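Local coordinates for DegV family protein (Streptococcus agalactiae, PDB 3LUP) that binds a long-chain fatty acid, here elaidic acid, and may play a role in lipid transport or fatty acid metabolism, at residues L8-I20 with T123-L135. Numbering follows the deposited sequence.
Sequences LITDTSAYLPEAI and TSAPQGNLVRNAL
Ser124 O is gripped twice, by Tyr15 N across the contact (2.8 Å) and by Gly128 N of its own helix. The Tyr15 N-H runs nearly straight (171°) but reaches the oxygen from above the carbonyl plane. In return Ser124 N makes a weak bond to Ser13 O, so a single beta bridge between Ala14 and Ser124 pins the loop beside the N-terminal end of the helix. Gln127, its chain extended beyond CG, runs alongside Ala14, whose CB lies 3.6 Å from Gln127 CD; its NE2 bonds Leu90 O and, weakly, Asp11 OD1 (3.5 Å), while its OE1 accepts from Thr123 OG1. Asp11 OD1 also takes Ser13 OG and Ser13 N, the latter closing an Asx turn. Thr123 touches the bound elaidic acid, linking this polar cluster to the lipid pocket. Bare Gly128 lets the loop come close: its CA lies 3.3 Å from Tyr15 O in a CA-H...O contact. Farther along, Val131 CG1 sits between Leu8 CD2 and Ile20 CG2, and Pro17 CG lies over one face of the Arg132 guanidinium, toward its rim. Residues 124-135 of helix 124-138 thus run antiparallel to residues 8-11 of strand 6-11, which lies between strands 26-29 and 86-89 in the parallel sheet, while Arg132 salt-bridges Asp231 of mixed-sheet strand 230-236.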
loop_
_atom_site.group_PDB
_atom_site.type_symbol
_atom_site.label_atom_id
_atom_site.label_comp_id
_atom_site.label_asym_id
_atom_site.label_seq_id
_atom_site.Cartn_x
_atom_site.Cartn_y
_atom_site.Cartn_z
ATOM N N LEU A 8 -4.173 -9.280 13.940
ATOM C CA LEU A 8 -3.872 -8.293 12.929
ATOM C C LEU A 8 -4.633 -8.491 11.637
ATOM O O LEU A 8 -4.561 -9.552 11.006
ATOM C CB LEU A 8 -2.362 -8.169 12.681
ATOM C CG LEU A 8 -1.890 -6.953 13.473
ATOM C CD1 LEU A 8 -1.256 -7.390 14.777
ATOM C CD2 LEU A 8 -0.973 -6.054 12.670
ATOM N N ILE A 9 -5.383 -7.459 11.257
ATOM C CA ILE A 9 -6.124 -7.516 10.003
ATOM C C ILE A 9 -5.627 -6.480 8.991
ATOM O O ILE A 9 -5.355 -5.304 9.324
ATOM C CB ILE A 9 -7.665 -7.420 10.194
ATOM C CG1 ILE A 9 -8.177 -8.548 11.082
ATOM C CG2 ILE A 9 -8.382 -7.576 8.877
ATOM C CD1 ILE A 9 -8.119 -8.264 12.548
ATOM N N THR A 10 -5.501 -6.962 7.758
ATOM C CA THR A 10 -5.059 -6.159 6.645
ATOM C C THR A 10 -5.761 -6.629 5.385
ATOM O O THR A 10 -6.615 -7.497 5.451
ATOM C CB THR A 10 -3.523 -6.219 6.482
ATOM O OG1 THR A 10 -3.132 -5.327 5.425
ATOM C CG2 THR A 10 -3.056 -7.633 6.173
ATOM N N ASP A 11 -5.410 -6.049 4.246
ATOM C CA ASP A 11 -6.001 -6.457 2.990
ATOM C C ASP A 11 -4.886 -6.842 2.040
ATOM O O ASP A 11 -3.722 -6.658 2.347
ATOM C CB ASP A 11 -6.897 -5.354 2.418
ATOM C CG ASP A 11 -6.199 -3.998 2.364
ATOM O OD1 ASP A 11 -5.126 -3.896 1.700
ATOM O OD2 ASP A 11 -6.730 -3.041 2.994
ATOM N N THR A 12 -5.246 -7.400 0.895
ATOM C CA THR A 12 -4.262 -7.931 -0.037
ATOM C C THR A 12 -3.441 -6.854 -0.770
ATOM O O THR A 12 -2.512 -7.193 -1.506
ATOM C CB THR A 12 -4.900 -8.874 -1.058
ATOM O OG1 THR A 12 -5.853 -8.141 -1.825
ATOM C CG2 THR A 12 -5.593 -10.028 -0.361
ATOM N N SER A 13 -3.749 -5.574 -0.550
ATOM C CA SER A 13 -2.938 -4.497 -1.120
ATOM C C SER A 13 -1.645 -4.292 -0.336
ATOM O O SER A 13 -0.700 -3.695 -0.837
ATOM C CB SER A 13 -3.728 -3.187 -1.207
ATOM O OG SER A 13 -3.672 -2.448 0.013
ATOM N N ALA A 14 -1.607 -4.776 0.901
ATOM C CA ALA A 14 -0.391 -4.722 1.723
ATOM C C ALA A 14 0.611 -5.742 1.215
ATOM O O ALA A 14 0.248 -6.882 0.934
ATOM C CB ALA A 14 -0.725 -5.004 3.156
ATOM N N TYR A 15 1.864 -5.346 1.073
ATOM C CA TYR A 15 2.877 -6.310 0.697
ATOM C C TYR A 15 3.566 -6.799 1.951
ATOM O O TYR A 15 4.320 -6.064 2.595
ATOM C CB TYR A 15 3.870 -5.727 -0.298
ATOM C CG TYR A 15 4.832 -6.761 -0.810
ATOM C CD1 TYR A 15 4.636 -7.366 -2.045
ATOM C CD2 TYR A 15 5.937 -7.155 -0.049
ATOM C CE1 TYR A 15 5.519 -8.339 -2.514
ATOM C CE2 TYR A 15 6.813 -8.116 -0.505
ATOM C CZ TYR A 15 6.599 -8.702 -1.740
ATOM O OH TYR A 15 7.472 -9.652 -2.207
ATOM N N LEU A 16 3.285 -8.050 2.293
ATOM C CA LEU A 16 3.704 -8.638 3.570
ATOM C C LEU A 16 5.105 -9.242 3.526
ATOM O O LEU A 16 5.384 -10.093 2.668
ATOM C CB LEU A 16 2.697 -9.691 4.043
ATOM C CG LEU A 16 1.300 -9.182 4.414
ATOM C CD1 LEU A 16 0.395 -10.339 4.806
ATOM C CD2 LEU A 16 1.318 -8.102 5.525
ATOM N N PRO A 17 5.984 -8.806 4.459
ATOM C CA PRO A 17 7.330 -9.390 4.594
ATOM C C PRO A 17 7.267 -10.923 4.613
ATOM O O PRO A 17 6.233 -11.489 4.968
ATOM C CB PRO A 17 7.820 -8.843 5.948
ATOM C CG PRO A 17 7.051 -7.573 6.154
ATOM C CD PRO A 17 5.731 -7.737 5.456
ATOM N N GLU A 18 8.345 -11.591 4.225
ATOM C CA GLU A 18 8.335 -13.062 4.169
ATOM C C GLU A 18 8.011 -13.716 5.536
ATOM O O GLU A 18 7.191 -14.650 5.612
ATOM C CB GLU A 18 9.678 -13.619 3.555
ATOM N N ALA A 19 8.631 -13.186 6.597
ATOM C CA ALA A 19 8.507 -13.716 7.975
ATOM C C ALA A 19 7.091 -13.651 8.555
ATOM O O ALA A 19 6.720 -14.484 9.388
ATOM C CB ALA A 19 9.494 -13.001 8.916
ATOM N N ILE A 20 6.317 -12.663 8.098
ATOM C CA ILE A 20 4.958 -12.366 8.592
ATOM C C ILE A 20 3.828 -13.038 7.792
ATOM O O ILE A 20 2.738 -13.256 8.324
ATOM C CB ILE A 20 4.762 -10.820 8.697
ATOM C CG1 ILE A 20 5.320 -10.304 10.031
ATOM C CG2 ILE A 20 3.321 -10.362 8.469
ATOM C CD1 ILE A 20 5.762 -11.366 11.051
ATOM N N THR A 123 -0.056 2.001 1.291
ATOM C CA THR A 123 -0.439 0.681 0.833
ATOM C C THR A 123 0.823 -0.059 0.424
ATOM O O THR A 123 1.914 0.397 0.724
ATOM C CB THR A 123 -1.512 0.752 -0.309
ATOM O OG1 THR A 123 -2.037 -0.553 -0.553
ATOM C CG2 THR A 123 -0.942 1.332 -1.602
ATOM N N SER A 124 0.687 -1.198 -0.243
ATOM C CA SER A 124 1.851 -1.966 -0.684
ATOM C C SER A 124 2.776 -2.250 0.515
ATOM O O SER A 124 2.283 -2.630 1.588
ATOM C CB SER A 124 2.577 -1.230 -1.820
ATOM O OG SER A 124 3.710 -1.953 -2.265
ATOM N N ALA A 125 4.083 -2.017 0.351
ATOM C CA ALA A 125 5.102 -2.521 1.276
ATOM C C ALA A 125 5.183 -1.818 2.640
ATOM O O ALA A 125 5.403 -2.485 3.665
ATOM C CB ALA A 125 6.456 -2.549 0.600
ATOM N N PRO A 126 5.042 -0.471 2.666
ATOM C CA PRO A 126 4.941 0.205 3.960
ATOM C C PRO A 126 3.795 -0.319 4.820
ATOM O O PRO A 126 3.959 -0.466 6.034
ATOM C CB PRO A 126 4.708 1.665 3.556
ATOM C CG PRO A 126 5.516 1.817 2.343
ATOM C CD PRO A 126 5.267 0.516 1.587
ATOM N N GLN A 127 2.656 -0.599 4.186
ATOM C CA GLN A 127 1.511 -1.172 4.872
ATOM C C GLN A 127 1.906 -2.501 5.525
ATOM O O GLN A 127 1.636 -2.719 6.711
ATOM C CB GLN A 127 0.359 -1.389 3.890
ATOM C CG GLN A 127 -1.056 -1.239 4.487
ATOM C CD GLN A 127 -2.140 -1.741 3.542
ATOM O OE1 GLN A 127 -2.060 -1.566 2.327
ATOM N NE2 GLN A 127 -3.151 -2.378 4.094
ATOM N N GLY A 128 2.582 -3.360 4.761
ATOM C CA GLY A 128 2.932 -4.698 5.202
ATOM C C GLY A 128 3.935 -4.617 6.316
ATOM O O GLY A 128 3.860 -5.363 7.297
ATOM N N ASN A 129 4.875 -3.693 6.167
ATOM C CA ASN A 129 5.835 -3.382 7.224
ATOM C C ASN A 129 5.168 -2.949 8.528
ATOM O O ASN A 129 5.622 -3.332 9.588
ATOM C CB ASN A 129 6.804 -2.297 6.765
ATOM C CG ASN A 129 7.817 -2.792 5.722
ATOM O OD1 ASN A 129 8.514 -1.978 5.114
ATOM N ND2 ASN A 129 7.912 -4.114 5.527
ATOM N N LEU A 130 4.084 -2.175 8.446
ATOM C CA LEU A 130 3.331 -1.796 9.644
ATOM C C LEU A 130 2.787 -3.001 10.389
ATOM O O LEU A 130 2.849 -3.066 11.611
ATOM C CB LEU A 130 2.190 -0.833 9.315
ATOM C CG LEU A 130 2.620 0.599 8.986
ATOM C CD1 LEU A 130 1.416 1.400 8.498
ATOM C CD2 LEU A 130 3.313 1.283 10.159
ATOM N N VAL A 131 2.243 -3.946 9.639
ATOM C CA VAL A 131 1.733 -5.182 10.201
ATOM C C VAL A 131 2.856 -5.891 10.946
ATOM O O VAL A 131 2.757 -6.133 12.147
ATOM C CB VAL A 131 1.143 -6.083 9.088
ATOM C CG1 VAL A 131 0.776 -7.460 9.618
ATOM C CG2 VAL A 131 -0.063 -5.391 8.420
ATOM N N ARG A 132 3.933 -6.190 10.227
ATOM C CA ARG A 132 5.138 -6.756 10.805
ATOM C C ARG A 132 5.625 -5.996 12.056
ATOM O O ARG A 132 5.936 -6.616 13.070
ATOM C CB ARG A 132 6.219 -6.797 9.731
ATOM C CG ARG A 132 7.435 -7.627 10.052
ATOM C CD ARG A 132 8.483 -6.845 10.818
ATOM N NE ARG A 132 8.759 -5.555 10.191
ATOM C CZ ARG A 132 9.581 -5.380 9.161
ATOM N NH1 ARG A 132 9.770 -4.159 8.670
ATOM N NH2 ARG A 132 10.214 -6.415 8.618
ATOM N N ASN A 133 5.705 -4.671 11.979
ATOM C CA ASN A 133 6.137 -3.853 13.117
ATOM C C ASN A 133 5.262 -4.065 14.340
ATOM O O ASN A 133 5.766 -4.287 15.444
ATOM C CB ASN A 133 6.187 -2.360 12.762
ATOM C CG ASN A 133 7.288 -2.038 11.786
ATOM O OD1 ASN A 133 8.008 -2.930 11.342
ATOM N ND2 ASN A 133 7.421 -0.766 11.426
ATOM N N ALA A 134 3.951 -4.014 14.133
ATOM C CA ALA A 134 3.007 -4.166 15.224
ATOM C C ALA A 134 3.182 -5.534 15.869
ATOM O O ALA A 134 3.029 -5.682 17.078
ATOM C CB ALA A 134 1.586 -3.983 14.732
ATOM N N LEU A 135 3.525 -6.526 15.052
ATOM C CA LEU A 135 3.789 -7.876 15.545
ATOM C C LEU A 135 4.972 -7.967 16.497
ATOM O O LEU A 135 4.845 -8.549 17.574
ATOM C CB LEU A 135 3.969 -8.854 14.387
ATOM C CG LEU A 135 2.782 -9.783 14.129
ATOM C CD1 LEU A 135 1.556 -9.029 13.681
ATOM C CD2 LEU A 135 3.183 -10.810 13.095
#